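Local atomic coordinates of putative nucleotidyltransferase (Sulfolobus solfataricus P2, PDB entry 2RFF), a protein that is of unproven function but probably transfers nucleotidyl groups to an acceptor molecule. Residues A[18-21]-A[22-26]. Residues are numbered along the deposited sequence; the frame is centred on the assembly and turned at random.
Sequences LAKE and IVEEV
Ile22 touches Leu18 one helical turn back in two ways: its N donates to Leu18 O at 3.0 Å, and its CD1 comes within 4.1 Å of Leu18 CG. Ile22 CG1 stands beside its own backbone N (chi1 -68°), which sends the branch back along the helix past Leu18 O. Val23 repeats the backbone bond, N to Ala19 O at 2.8 Å, and its CG2, also beside the backbone N, sits tightly against that same oxygen (3.1 Å).

Helix 6-29 is a worked example of an amphipathic helix, its turns joined by i to i+4 contacts: Ala19, Ile22, Val23 and Val26 turn apolar groups to strands of the mixed sheet, Ile22 meeting Phe57 and Val23 meeting Phe101, Trp102 and Phe108, as expected of an alpha/beta nucleotidyltransferase-type domain. The charged ends lie toward the flanks, where Lys20 and Glu24 still brush Phe108.

Glu24 is bound to Lys20 twice. Its N reaches Lys20 O at 2.9 Å, and in one of the two conformers of the lysine NZ donates to Glu24 OE2 in a salt bridge, also 2.9 Å, which is therefore probably not constant. In that conformer the lysine runs extended as far as CE and then bends at chi4 (64°), bringing the ammonium group to OE2 from above the carboxylate plane, 46° out of it. Glu25 continues the helix with a longer bond, N to Glu21 O at 3.3 Å, and its CG rests 3.4 Å from that oxygen. The OE1 atoms of Glu25 and Glu21 each form a salt bridge with Arg79, whose guanidinium group probably offsets the repulsion between the two carboxylates.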
loop_
_atom_site.group_PDB
_atom_site.type_symbol
_atom_site.label_atom_id
_atom_site.label_comp_id
_atom_site.label_asym_id
_atom_site.label_seq_id
_atom_site.Cartn_x
_atom_site.Cartn_y
_atom_site.Cartn_z
ATOM N N LEU A 18 3.376 -7.452 -6.318
ATOM C CA LEU A 18 1.956 -7.294 -6.554
ATOM C C LEU A 18 1.496 -5.879 -6.170
ATOM O O LEU A 18 0.764 -5.262 -6.947
ATOM C CB LEU A 18 1.138 -8.311 -5.792
ATOM C CG LEU A 18 -0.386 -8.184 -5.853
ATOM C CD1 LEU A 18 -0.915 -8.177 -7.288
ATOM C CD2 LEU A 18 -1.015 -9.230 -4.980
ATOM N N ALA A 19 1.925 -5.353 -4.996
ATOM C CA ALA A 19 1.603 -3.996 -4.551
ATOM C C ALA A 19 2.106 -2.987 -5.593
ATOM O O ALA A 19 1.382 -2.035 -5.912
ATOM C CB ALA A 19 2.178 -3.727 -3.217
ATOM N N LYS A 20 3.312 -3.198 -6.134
ATOM C CA LYS A 20 3.854 -2.319 -7.188
ATOM C C LYS A 20 2.924 -2.264 -8.398
ATOM O O LYS A 20 2.621 -1.187 -8.888
ATOM C CB LYS A 20 5.272 -2.720 -7.634
ATOM C CG LYS A 20 5.815 -1.967 -8.887
ATOM C CD LYS A 20 7.229 -2.346 -9.237
ATOM C CE LYS A 20 7.685 -1.747 -10.577
ATOM N NZ LYS A 20 7.755 -0.252 -10.612
ATOM N N GLU A 21 2.486 -3.434 -8.896
ATOM C CA GLU A 21 1.575 -3.499 -10.042
ATOM C C GLU A 21 0.279 -2.729 -9.763
ATOM O O GLU A 21 -0.187 -1.956 -10.599
ATOM C CB GLU A 21 1.194 -4.929 -10.372
ATOM C CG GLU A 21 2.262 -5.829 -10.897
ATOM C CD GLU A 21 1.725 -7.257 -11.195
ATOM O OE1 GLU A 21 0.526 -7.437 -11.570
ATOM O OE2 GLU A 21 2.514 -8.207 -11.063
ATOM N N ILE A 22 -0.293 -2.940 -8.578
ATOM C CA ILE A 22 -1.533 -2.262 -8.207
ATOM C C ILE A 22 -1.303 -0.752 -8.171
ATOM O O ILE A 22 -2.122 -0.004 -8.709
ATOM C CB ILE A 22 -2.078 -2.777 -6.833
ATOM C CG1 ILE A 22 -2.541 -4.248 -6.977
ATOM C CG2 ILE A 22 -3.240 -1.894 -6.304
ATOM C CD1 ILE A 22 -2.858 -4.960 -5.659
ATOM N N VAL A 23 -0.198 -0.328 -7.540
ATOM C CA VAL A 23 0.120 1.133 -7.404
ATOM C C VAL A 23 0.356 1.767 -8.782
ATOM O O VAL A 23 -0.085 2.880 -9.030
ATOM C CB VAL A 23 1.294 1.388 -6.443
ATOM C CG1 VAL A 23 1.721 2.857 -6.521
ATOM C CG2 VAL A 23 0.868 0.933 -5.013
ATOM N N GLU A 24 1.038 1.056 -9.676
ATOM C CA GLU A 24 1.251 1.562 -11.049
ATOM C C GLU A 24 -0.058 1.904 -11.734
ATOM O O GLU A 24 -0.185 2.946 -12.359
ATOM C CB GLU A 24 2.004 0.527 -11.914
ATOM C CG GLU A 24 3.453 0.478 -11.548
ATOM C CD GLU A 24 4.272 -0.559 -12.288
ATOM O OE1 GLU A 24 3.728 -1.635 -12.672
ATOM O OE2 GLU A 24 5.498 -0.274 -12.447
ATOM N N GLU A 25 -1.039 1.039 -11.560
ATOM C CA GLU A 25 -2.336 1.226 -12.174
ATOM C C GLU A 25 -3.088 2.384 -11.543
ATOM O O GLU A 25 -3.608 3.240 -12.238
ATOM C CB GLU A 25 -3.177 -0.051 -12.100
ATOM C CG GLU A 25 -2.562 -1.180 -12.887
ATOM C CD GLU A 25 -3.280 -2.472 -12.711
ATOM O OE1 GLU A 25 -4.387 -2.514 -12.161
ATOM O OE2 GLU A 25 -2.728 -3.490 -13.145
ATOM N N VAL A 26 -3.159 2.394 -10.216
ATOM C CA VAL A 26 -3.814 3.499 -9.454
ATOM C C VAL A 26 -3.142 4.858 -9.714
ATOM O O VAL A 26 -3.825 5.820 -10.038
ATOM C CB VAL A 26 -3.950 3.184 -7.957
ATOM C CG1 VAL A 26 -4.632 4.346 -7.202
ATOM C CG2 VAL A 26 -4.715 1.881 -7.759
#